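PDB 6ZLK: epimerase domain-containing protein, which catalyses the NAD-dependent interconversion of UDP-glucuronic acid and UDP-galacturonic acid, which differ in configuration at C4 of the sugar. Local coordinates for residues A[70-75]-A[114-119]; A[105-110]-A[161-166]; A[191-196]-A[201-206]. One frame throughout, in Å; residues are numbered along the deposited sequence.

Interaction 1. Residues A[70-75]-A[114-119]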
loop_
_atom_site.group_PDB
_atom_site.type_symbol
_atom_site.label_atom_id
_atom_site.label_comp_id
_atom_site.label_asym_id
_atom_site.label_seq_id
_atom_site.Cartn_x
_atom_site.Cartn_y
_atom_site.Cartn_z
ATOM N N LYS A 70 9.070 16.421 -19.681
ATOM C CA LYS A 70 8.741 17.812 -20.089
ATOM C C LYS A 70 8.179 18.605 -18.906
ATOM O O LYS A 70 8.600 19.764 -18.711
ATOM N N LEU A 71 7.225 18.047 -18.163
ATOM C CA LEU A 71 6.524 18.786 -17.091
ATOM C C LEU A 71 7.536 19.198 -16.021
ATOM O O LEU A 71 7.402 20.320 -15.483
ATOM C CB LEU A 71 5.445 17.887 -16.497
ATOM C CG LEU A 71 4.535 18.547 -15.473
ATOM C CD1 LEU A 71 3.797 19.712 -16.110
ATOM C CD2 LEU A 71 3.575 17.535 -14.906
ATOM N N LEU A 72 8.480 18.329 -15.687
ATOM C CA LEU A 72 9.269 18.533 -14.452
ATOM C C LEU A 72 10.606 19.233 -14.736
ATOM O O LEU A 72 11.326 19.510 -13.784
ATOM C CB LEU A 72 9.489 17.161 -13.803
ATOM C CG LEU A 72 8.293 16.600 -13.030
ATOM C CD1 LEU A 72 8.495 15.128 -12.748
ATOM C CD2 LEU A 72 8.114 17.378 -11.727
ATOM N N GLN A 73 10.968 19.457 -15.995
ATOM C CA GLN A 73 12.358 19.874 -16.355
ATOM C C GLN A 73 12.762 21.171 -15.621
ATOM O O GLN A 73 13.959 21.284 -15.263
ATOM C CB GLN A 73 12.502 20.000 -17.878
ATOM C CG GLN A 73 11.671 21.121 -18.495
ATOM C CD GLN A 73 11.429 20.946 -19.982
ATOM O OE1 GLN A 73 12.191 20.286 -20.690
ATOM N NE2 GLN A 73 10.354 21.541 -20.475
ATOM N N ASP A 74 11.850 22.131 -15.424
ATOM C CA ASP A 74 12.175 23.427 -14.781
ATOM C C ASP A 74 11.525 23.556 -13.381
ATOM O O ASP A 74 11.463 24.679 -12.843
ATOM C CB ASP A 74 11.814 24.568 -15.734
ATOM C CG ASP A 74 10.333 24.556 -16.090
ATOM O OD1 ASP A 74 9.638 23.556 -15.685
ATOM O OD2 ASP A 74 9.866 25.532 -16.771
ATOM N N ILE A 75 11.091 22.453 -12.767
ATOM C CA ILE A 75 10.378 22.477 -11.465
ATOM C C ILE A 75 11.367 22.378 -10.307
ATOM O O ILE A 75 12.270 21.496 -10.365
ATOM C CB ILE A 75 9.356 21.341 -11.403
ATOM C CG1 ILE A 75 8.335 21.503 -12.521
ATOM C CG2 ILE A 75 8.757 21.256 -10.018
ATOM C CD1 ILE A 75 7.528 22.763 -12.416
ATOM N N LYS A 114 13.581 11.213 -10.375
ATOM C CA LYS A 114 14.974 10.669 -10.385
ATOM C C LYS A 114 15.865 11.510 -11.324
ATOM O O LYS A 114 17.073 11.619 -11.030
ATOM C CB LYS A 114 15.001 9.225 -10.884
ATOM C CG LYS A 114 14.313 8.214 -9.990
ATOM C CD LYS A 114 14.220 6.792 -10.567
ATOM C CE LYS A 114 15.562 6.130 -10.784
ATOM N NZ LYS A 114 15.443 4.964 -11.695
ATOM N N HIS A 115 15.312 12.040 -12.422
ATOM C CA HIS A 115 16.054 12.673 -13.555
ATOM C C HIS A 115 16.133 14.193 -13.397
ATOM O O HIS A 115 16.458 14.861 -14.402
ATOM C CB HIS A 115 15.395 12.331 -14.910
ATOM C CG HIS A 115 15.230 10.866 -15.089
ATOM N ND1 HIS A 115 13.990 10.256 -15.043
ATOM C CD2 HIS A 115 16.149 9.877 -15.196
ATOM C CE1 HIS A 115 14.145 8.956 -15.157
ATOM N NE2 HIS A 115 15.462 8.694 -15.256
ATOM N N ILE A 116 15.827 14.735 -12.219
ATOM C CA ILE A 116 15.922 16.197 -11.965
ATOM C C ILE A 116 16.505 16.399 -10.575
ATOM O O ILE A 116 16.769 15.383 -9.916
ATOM C CB ILE A 116 14.562 16.870 -12.159
ATOM C CG1 ILE A 116 13.536 16.436 -11.116
ATOM C CG2 ILE A 116 14.047 16.622 -13.567
ATOM C CD1 ILE A 116 12.316 17.307 -11.102
ATOM N N LYS A 117 16.750 17.636 -10.159
ATOM C CA LYS A 117 17.304 17.841 -8.791
ATOM C C LYS A 117 16.335 18.729 -8.021
ATOM O O LYS A 117 16.632 19.891 -7.819
ATOM C CB LYS A 117 18.717 18.419 -8.867
ATOM C CG LYS A 117 19.745 17.436 -9.416
ATOM C CD LYS A 117 21.185 17.894 -9.299
ATOM C CE LYS A 117 22.154 16.728 -9.238
ATOM N NZ LYS A 117 23.553 17.154 -9.492
ATOM N N LEU A 118 15.219 18.167 -7.573
ATOM C CA LEU A 118 14.219 18.959 -6.848
ATOM C C LEU A 118 14.834 19.491 -5.571
ATOM O O LEU A 118 15.691 18.779 -4.932
ATOM C CB LEU A 118 13.001 18.127 -6.406
ATOM C CG LEU A 118 12.021 17.718 -7.466
ATOM C CD1 LEU A 118 10.996 16.773 -6.845
ATOM C CD2 LEU A 118 11.380 18.951 -8.095
ATOM N N ASP A 119 14.281 20.592 -5.112
ATOM C CA ASP A 119 14.431 21.022 -3.705
ATOM C C ASP A 119 13.615 20.103 -2.787
ATOM O O ASP A 119 14.127 19.662 -1.768
ATOM C CB ASP A 119 13.974 22.458 -3.515
ATOM C CG ASP A 119 14.805 23.486 -4.272
ATOM O OD1 ASP A 119 15.905 23.132 -4.751
ATOM O OD2 ASP A 119 14.356 24.651 -4.343
#
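Ile116 reaches across to Leu72 with the end of its longer branch. Its CD1 methyl lies 3.9 Å from Leu72 CB and, closer still, 3.6 Å from Leu72 O, so the methyl rests on backbone as much as on side chain. CG1 of Ile116 is set between its own backbone N and carbonyl carbon (chi1 67°), and the chain is nearly straight beyond it, which carries CD1 over to the other segment. The CG2 branch falls on the same carbonyl oxygen from slightly further off. A second pair continues the contact. Ile75 and Leu118 run side by side in the same direction, with Leu118 CD2 placed 4.0 Å from Ile75 CG2 and 3.5 Å from Ile75 O.

After the helix, the chain passes through a type I beta turn from Leu72 to Ile75, closed by a bond of 3.1 Å from Ile75 N to Leu72 O. The oxygen that meets the isoleucine methyl is therefore already taken up by the turn. Further out, Leu72 packs on Leu4, Val78 and Cys113, while Leu118 touches Val78, Cys113 and Pro170. Asp74 forms a salt bridge with Lys2, and the backbones of Asp119 and Asp76 are hydrogen-bonded.

Each segment leads into a strand of the Rossmann-type sheet, 70-75 into 77-80 and the loop 114-119 into 120-126, and these strands pair in parallel. Between the end of helix 68-72 with its turn and the loop after helix 96-113, side chains meet through aliphatic carbons, and methyls also rest against two backbone carbonyl oxygens; the contact therefore depends on shape and burial, not on directional bonds.

Interaction 2. Residues A[105-110]-A[161-166]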
loop_
_atom_site.group_PDB
_atom_site.type_symbol
_atom_site.label_atom_id
_atom_site.label_comp_id
_atom_site.label_asym_id
_atom_site.label_seq_id
_atom_site.Cartn_x
_atom_site.Cartn_y
_atom_site.Cartn_z
ATOM N N VAL A 105 0.004 6.899 -9.989
ATOM C CA VAL A 105 0.376 8.312 -10.231
ATOM C C VAL A 105 1.592 8.687 -9.379
ATOM O O VAL A 105 2.499 9.353 -9.849
ATOM C CB VAL A 105 -0.842 9.213 -9.950
ATOM C CG1 VAL A 105 -0.446 10.643 -9.689
ATOM C CG2 VAL A 105 -1.775 9.163 -11.141
ATOM N N THR A 106 1.595 8.282 -8.131
ATOM C CA THR A 106 2.686 8.648 -7.219
ATOM C C THR A 106 3.979 7.988 -7.713
ATOM O O THR A 106 5.018 8.667 -7.772
ATOM C CB THR A 106 2.357 8.256 -5.779
ATOM O OG1 THR A 106 1.196 8.974 -5.334
ATOM C CG2 THR A 106 3.475 8.570 -4.820
ATOM N N GLN A 107 3.893 6.734 -8.094
ATOM C CA GLN A 107 5.100 6.045 -8.612
ATOM C C GLN A 107 5.605 6.786 -9.855
ATOM O O GLN A 107 6.834 6.959 -9.992
ATOM C CB GLN A 107 4.835 4.577 -8.895
ATOM C CG GLN A 107 6.105 3.825 -9.269
ATOM C CD GLN A 107 6.196 3.502 -10.730
ATOM O OE1 GLN A 107 5.396 3.960 -11.531
ATOM N NE2 GLN A 107 7.225 2.734 -11.075
ATOM N N GLN A 108 4.738 7.126 -10.788
ATOM C CA GLN A 108 5.209 7.770 -12.029
ATOM C C GLN A 108 5.872 9.127 -11.723
ATOM O O GLN A 108 6.894 9.472 -12.361
ATOM C CB GLN A 108 4.054 7.955 -13.009
ATOM C CG GLN A 108 3.544 6.645 -13.597
ATOM C CD GLN A 108 3.010 6.858 -15.006
ATOM O OE1 GLN A 108 2.776 7.973 -15.464
ATOM N NE2 GLN A 108 2.760 5.768 -15.705
ATOM N N LEU A 109 5.281 9.916 -10.852
ATOM C CA LEU A 109 5.893 11.207 -10.447
ATOM C C LEU A 109 7.266 10.958 -9.836
ATOM O O LEU A 109 8.206 11.634 -10.233
ATOM C CB LEU A 109 5.002 11.954 -9.478
ATOM C CG LEU A 109 3.763 12.564 -10.097
ATOM C CD1 LEU A 109 2.885 13.050 -8.991
ATOM C CD2 LEU A 109 4.117 13.736 -11.028
ATOM N N LEU A 110 7.382 10.010 -8.912
ATOM C CA LEU A 110 8.679 9.789 -8.259
ATOM C C LEU A 110 9.705 9.295 -9.260
ATOM O O LEU A 110 10.858 9.732 -9.153
ATOM C CB LEU A 110 8.537 8.801 -7.128
ATOM C CG LEU A 110 7.717 9.339 -5.968
ATOM C CD1 LEU A 110 7.266 8.194 -5.104
ATOM C CD2 LEU A 110 8.508 10.388 -5.228
ATOM N N HIS A 161 9.014 6.816 0.510
ATOM C CA HIS A 161 10.200 6.354 1.259
ATOM C C HIS A 161 11.080 5.498 0.350
ATOM O O HIS A 161 12.315 5.574 0.512
ATOM C CB HIS A 161 9.802 5.582 2.494
ATOM C CG HIS A 161 9.138 6.443 3.506
ATOM N ND1 HIS A 161 9.820 7.510 4.104
ATOM C CD2 HIS A 161 7.910 6.398 4.052
ATOM C CE1 HIS A 161 8.986 8.093 4.964
ATOM N NE2 HIS A 161 7.835 7.410 4.969
ATOM N N VAL A 162 10.526 4.661 -0.530
ATOM C CA VAL A 162 11.365 3.842 -1.435
ATOM C C VAL A 162 12.226 4.745 -2.297
ATOM O O VAL A 162 13.412 4.505 -2.426
ATOM C CB VAL A 162 10.479 2.922 -2.292
ATOM C CG1 VAL A 162 11.233 2.368 -3.475
ATOM C CG2 VAL A 162 9.851 1.843 -1.394
ATOM N N TYR A 163 11.678 5.812 -2.844
ATOM C CA TYR A 163 12.416 6.642 -3.807
ATOM C C TYR A 163 13.376 7.588 -3.082
ATOM O O TYR A 163 14.435 7.901 -3.639
ATOM C CB TYR A 163 11.424 7.317 -4.741
ATOM C CG TYR A 163 10.953 6.368 -5.800
ATOM C CD1 TYR A 163 9.940 5.454 -5.569
ATOM C CD2 TYR A 163 11.539 6.368 -7.059
ATOM C CE1 TYR A 163 9.532 4.565 -6.546
ATOM C CE2 TYR A 163 11.119 5.512 -8.059
ATOM C CZ TYR A 163 10.159 4.565 -7.783
ATOM O OH TYR A 163 9.662 3.683 -8.683
ATOM N N HIS A 164 13.075 7.970 -1.852
ATOM C CA HIS A 164 13.970 8.795 -1.008
ATOM C C HIS A 164 15.193 7.925 -0.675
ATOM O O HIS A 164 16.338 8.368 -0.898
ATOM C CB HIS A 164 13.208 9.262 0.233
ATOM C CG HIS A 164 14.093 9.940 1.214
ATOM N ND1 HIS A 164 14.229 9.478 2.505
ATOM C CD2 HIS A 164 14.970 10.957 1.081
ATOM C CE1 HIS A 164 15.050 10.302 3.160
ATOM N NE2 HIS A 164 15.546 11.188 2.318
ATOM N N LYS A 165 14.956 6.703 -0.233
ATOM C CA LYS A 165 16.102 5.887 0.241
ATOM C C LYS A 165 16.962 5.438 -0.913
ATOM O O LYS A 165 18.217 5.408 -0.762
ATOM C CB LYS A 165 15.593 4.733 1.091
ATOM C CG LYS A 165 15.071 5.161 2.451
ATOM C CD LYS A 165 16.002 6.012 3.320
ATOM C CE LYS A 165 15.541 6.064 4.772
ATOM N NZ LYS A 165 16.467 6.845 5.634
ATOM N N ASN A 166 16.373 5.082 -2.029
ATOM C CA ASN A 166 17.142 4.506 -3.154
ATOM C C ASN A 166 17.747 5.609 -4.023
ATOM O O ASN A 166 18.849 5.403 -4.539
ATOM C CB ASN A 166 16.327 3.533 -3.986
ATOM C CG ASN A 166 16.144 2.237 -3.221
ATOM O OD1 ASN A 166 17.098 1.432 -3.133
ATOM N ND2 ASN A 166 14.976 2.051 -2.615
HETATM O O HOH W 1 8.438 1.373 -9.359
#
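Leu110 lies over one face of the Tyr163 ring, its CB 3.9 Å from the ring centroid and 20° off the ring normal, a CH-pi contact. The CB sits offset toward the rim, nearest to CG at 3.7 Å, and the leucine and tyrosine side chains cross obliquely. Farther along, Leu110 CD1 approaches Tyr163 CD1 at 3.9 Å, so the leucine follows the ring from its root toward one flank. Tyr163 has CG anti to its carbonyl carbon (chi1 -79°), which directs the ring at helix 96-113.

Gln107 meets the phenol end instead. Its amide plane stands 80° from that of the ring, and the chain, bent at chi2, sets CG in van der Waals contact with Tyr163 OH at 3.6 Å and NE2 3.5 Å from it, an N-O pair that is not hydrogen-bonded. A water in the plane of the ring, at its edge, donates to Tyr163 OH at 2.7 Å; its link to Gln107 NE2 is unusually short and remains doubtful. The firmer polar partners lie elsewhere: Tyr163 OH is hydrogen-bonded to Glu111, and Gln107 NE2 to the carbonyl oxygen of Gly92 of the second subunit.

Helices 96-113 and 148-167 flank the same side of the Rossmann-type sheet, and, as in related epimerases of the extended short-chain dehydrogenase family, this pair faces the partner subunit. Trp91 of the second subunit meets the Tyr163 ring edge-to-face. A turn beyond, Asn166 ND2 folds back to Val162 O at 2.9 Å, reaching it from the face opposite to the helical N-H of Asn166, and is also bonded to Leu146 O of the second subunit.

Interaction 3. Residues A[191-196]-A[201-206]. With UGA (uridine-5'-diphosphate-glucuronic acid), chain F.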
loop_
_atom_site.group_PDB
_atom_site.type_symbol
_atom_site.label_atom_id
_atom_site.label_comp_id
_atom_site.label_asym_id
_atom_site.label_seq_id
_atom_site.Cartn_x
_atom_site.Cartn_y
_atom_site.Cartn_z
ATOM N N HIS A 191 -20.034 20.235 4.165
ATOM C CA HIS A 191 -20.667 20.709 2.915
ATOM C C HIS A 191 -22.064 20.090 2.858
ATOM O O HIS A 191 -23.070 20.819 2.708
ATOM C CB HIS A 191 -19.845 20.314 1.728
ATOM C CG HIS A 191 -20.315 20.898 0.436
ATOM N ND1 HIS A 191 -19.432 21.521 -0.391
ATOM C CD2 HIS A 191 -21.519 20.908 -0.190
ATOM C CE1 HIS A 191 -20.085 21.953 -1.476
ATOM N NE2 HIS A 191 -21.383 21.594 -1.345
ATOM N N ARG A 192 -22.165 18.772 3.049
ATOM C CA ARG A 192 -23.486 18.084 3.024
ATOM C C ARG A 192 -24.410 18.643 4.085
ATOM O O ARG A 192 -25.605 18.886 3.757
ATOM C CB ARG A 192 -23.351 16.551 3.129
ATOM C CG ARG A 192 -22.670 15.920 1.935
ATOM C CD ARG A 192 -22.285 14.452 2.112
ATOM N NE ARG A 192 -23.393 13.675 2.684
ATOM C CZ ARG A 192 -24.379 13.163 1.969
ATOM N NH1 ARG A 192 -24.349 13.266 0.647
ATOM N NH2 ARG A 192 -25.398 12.558 2.572
ATOM N N LEU A 193 -23.964 18.709 5.335
ATOM C CA LEU A 193 -24.803 19.073 6.481
ATOM C C LEU A 193 -25.273 20.507 6.324
ATOM O O LEU A 193 -26.417 20.770 6.634
ATOM C CB LEU A 193 -24.012 18.893 7.777
ATOM C CG LEU A 193 -23.727 17.438 8.112
ATOM C CD1 LEU A 193 -22.769 17.372 9.291
ATOM C CD2 LEU A 193 -25.010 16.694 8.469
ATOM N N ILE A 194 -24.396 21.414 5.891
ATOM C CA ILE A 194 -24.804 22.842 5.766
ATOM C C ILE A 194 -25.819 22.943 4.630
ATOM O O ILE A 194 -26.819 23.678 4.826
ATOM C CB ILE A 194 -23.580 23.745 5.568
ATOM C CG1 ILE A 194 -22.673 23.773 6.793
ATOM C CG2 ILE A 194 -24.030 25.140 5.156
ATOM C CD1 ILE A 194 -21.240 24.240 6.482
ATOM N N LYS A 195 -25.597 22.259 3.538
ATOM C CA LYS A 195 -26.482 22.266 2.362
ATOM C C LYS A 195 -27.840 21.740 2.841
ATOM O O LYS A 195 -28.882 22.391 2.538
ATOM C CB LYS A 195 -25.922 21.427 1.207
ATOM C CG LYS A 195 -26.760 21.444 -0.065
ATOM C CD LYS A 195 -26.193 20.567 -1.144
ATOM C CE LYS A 195 -26.845 20.799 -2.480
ATOM N NZ LYS A 195 -28.244 20.363 -2.427
ATOM N N GLN A 196 -27.868 20.606 3.559
ATOM C CA GLN A 196 -29.136 20.038 4.070
ATOM C C GLN A 196 -29.775 21.065 4.996
ATOM O O GLN A 196 -31.007 21.236 4.888
ATOM C CB GLN A 196 -28.878 18.686 4.747
ATOM C CG GLN A 196 -28.447 17.615 3.776
ATOM C CD GLN A 196 -27.688 16.487 4.453
ATOM O OE1 GLN A 196 -27.431 16.533 5.665
ATOM N NE2 GLN A 196 -27.295 15.510 3.657
ATOM N N LYS A 201 -33.750 20.218 4.889
ATOM C CA LYS A 201 -33.781 18.757 4.691
ATOM C C LYS A 201 -33.179 18.100 5.924
ATOM O O LYS A 201 -32.421 18.723 6.652
ATOM C CB LYS A 201 -33.021 18.350 3.441
ATOM C CG LYS A 201 -33.688 18.783 2.141
ATOM C CD LYS A 201 -32.852 18.422 0.940
ATOM C CE LYS A 201 -32.375 16.986 0.978
ATOM N NZ LYS A 201 -31.837 16.557 -0.331
ATOM N N PRO A 202 -33.563 16.841 6.229
ATOM C CA PRO A 202 -32.970 16.132 7.355
ATOM C C PRO A 202 -31.454 16.090 7.154
ATOM O O PRO A 202 -31.005 15.873 6.049
ATOM C CB PRO A 202 -33.597 14.736 7.260
ATOM C CG PRO A 202 -34.965 15.032 6.645
ATOM C CD PRO A 202 -34.618 16.041 5.573
ATOM N N LEU A 203 -30.741 16.222 8.269
ATOM C CA LEU A 203 -29.260 16.113 8.271
ATOM C C LEU A 203 -28.911 14.621 8.285
ATOM O O LEU A 203 -29.368 13.892 9.196
ATOM C CB LEU A 203 -28.684 16.862 9.452
ATOM C CG LEU A 203 -28.297 18.310 9.177
ATOM C CD1 LEU A 203 -29.454 19.121 8.670
ATOM C CD2 LEU A 203 -27.672 18.967 10.410
ATOM N N THR A 204 -28.085 14.184 7.342
ATOM C CA THR A 204 -27.680 12.770 7.241
ATOM C C THR A 204 -26.522 12.561 8.202
ATOM O O THR A 204 -25.437 13.051 7.897
ATOM C CB THR A 204 -27.325 12.364 5.814
ATOM O OG1 THR A 204 -26.293 13.205 5.304
ATOM C CG2 THR A 204 -28.516 12.372 4.868
ATOM N N ILE A 205 -26.722 11.775 9.258
ATOM C CA ILE A 205 -25.660 11.520 10.246
ATOM C C ILE A 205 -25.321 10.044 10.136
ATOM O O ILE A 205 -26.231 9.243 10.301
ATOM C CB ILE A 205 -26.139 11.900 11.646
ATOM C CG1 ILE A 205 -26.486 13.388 11.697
ATOM C CG2 ILE A 205 -25.091 11.499 12.695
ATOM C CD1 ILE A 205 -27.171 13.834 12.992
ATOM N N PHE A 206 -24.058 9.693 9.916
ATOM C CA PHE A 206 -23.638 8.280 9.828
ATOM C C PHE A 206 -23.318 7.822 11.241
ATOM O O PHE A 206 -22.549 8.480 11.971
ATOM C CB PHE A 206 -22.529 8.110 8.774
ATOM C CG PHE A 206 -22.872 8.665 7.423
ATOM C CD1 PHE A 206 -24.194 8.710 6.981
ATOM C CD2 PHE A 206 -21.898 9.171 6.586
ATOM C CE1 PHE A 206 -24.517 9.222 5.733
ATOM C CE2 PHE A 206 -22.220 9.652 5.334
ATOM C CZ PHE A 206 -23.521 9.685 4.903
HETATM C "C1'" UGA F . -11.830 13.579 5.138
HETATM C "C2'" UGA F . -11.630 13.602 3.630
HETATM O "O2'" UGA F . -12.863 13.226 3.028
HETATM C "C3'" UGA F . -10.545 12.658 3.171
HETATM O "O3'" UGA F . -10.278 12.951 1.798
HETATM C "C4'" UGA F . -9.276 12.797 3.997
HETATM O "O4'" UGA F . -8.368 11.754 3.620
HETATM C "C5'" UGA F . -9.610 12.697 5.494
HETATM O "O5'" UGA F . -10.597 13.679 5.827
HETATM C "C6'" UGA F . -8.439 12.879 6.475
HETATM O "O'P" UGA F . -7.347 12.427 6.213
HETATM O "O'Q" UGA F . -8.633 13.420 7.530
HETATM P PB UGA F . -13.453 12.315 6.771
HETATM O O1B UGA F . -12.741 12.530 8.038
HETATM O O2B UGA F . -14.257 11.087 6.531
HETATM O O3B UGA F . -12.551 12.405 5.448
HETATM O O3A UGA F . -14.343 13.620 6.543
HETATM P PA UGA F . -15.888 13.959 6.329
HETATM O O1A UGA F . -16.304 13.387 5.045
HETATM O O2A UGA F . -16.034 15.402 6.583
HETATM O O5D UGA F . -16.592 13.117 7.510
HETATM C C5D UGA F . -16.384 13.383 8.883
HETATM C C4D UGA F . -17.396 12.601 9.665
HETATM O O4D UGA F . -18.739 12.967 9.263
HETATM C C3D UGA F . -17.305 11.081 9.496
HETATM O O3D UGA F . -17.283 10.572 10.832
HETATM C C2D UGA F . -18.576 10.693 8.735
HETATM O O2D UGA F . -19.169 9.537 9.304
HETATM C C1D UGA F . -19.541 11.821 9.075
HETATM N N1 UGA F . -20.529 12.124 8.029
HETATM C C6 UGA F . -20.150 12.415 6.748
HETATM C C2 UGA F . -21.846 12.240 8.451
HETATM O O2 UGA F . -22.221 11.971 9.586
HETATM N N3 UGA F . -22.704 12.670 7.491
HETATM C C4 UGA F . -22.402 12.979 6.186
HETATM O O4 UGA F . -23.319 13.317 5.443
HETATM C C5 UGA F . -21.020 12.814 5.815
#
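Arg192 reaches past Thr204 to the uracil of the bound UDP-glucuronic acid. Its CB stands 4.0 Å from uracil O4, and CD comes to 3.7 Å from that oxygen. A bend at chi3 (47°) then turns the guanidinium so that O4 lies at its edge, in its plane. NE donates to O4 at 2.8 Å along an almost straight line (176°). At the tip, NH2 turns to the protein and bonds Thr204 OG1 at 2.9 Å, while keeping loose contact with Phe206 CZ.

Thr204 is fixed from a second direction by Gln196. The extended glutamine gives NE2 to Thr204 OG1 at 3.0 Å, with that oxygen in its amide plane, and accepts Thr204 N on OE1, also at 3.0 Å, the donor standing above the carbonyl plane. The hydroxyl oxygen thus takes two N-H groups and is held close to O4. Phe206 lays a ring face against the uracil, and its backbone N donates to O2 at 2.9 Å. The other epimer, UDP-galacturonic acid, makes the same O4 and O2 contacts with Arg192, Thr204 and Phe206 N.

Leu193 CD2 packs on Leu203 CG, the side chains crossing at about a right angle. Segment 191-196 of helix 189-198 and strand 203-206 run roughly antiparallel (149°), their segment axes approaching to 7.8 Å, with strand 267-270 paired beside the strand and helices 250-261 and 299-313 packed around them.

Interactions 1 and 2 belong to the nucleotide-binding Rossmann part and touch where Lys114 packs on Tyr163; helix 96-113 supplies a segment to interaction 2 and leads directly into the loop of interaction 1. Interaction 3 lies on the opposite side of the chain's centre, its centre 39 Å from that of interaction 2. The residues meeting in interaction 2 are all buried, helped by the second subunit, whereas interactions 1 and 3 are partly buried and untouched by it. Chemistry follows place: 70-75 with 114-119 is aliphatic packing of a helix end and turn on a loop, 105-110 with 161-166 an aromatic contact with polar fringes at the dimer interface, and 191-196 with 201-206 a hydrogen-bonded network facing the uracil.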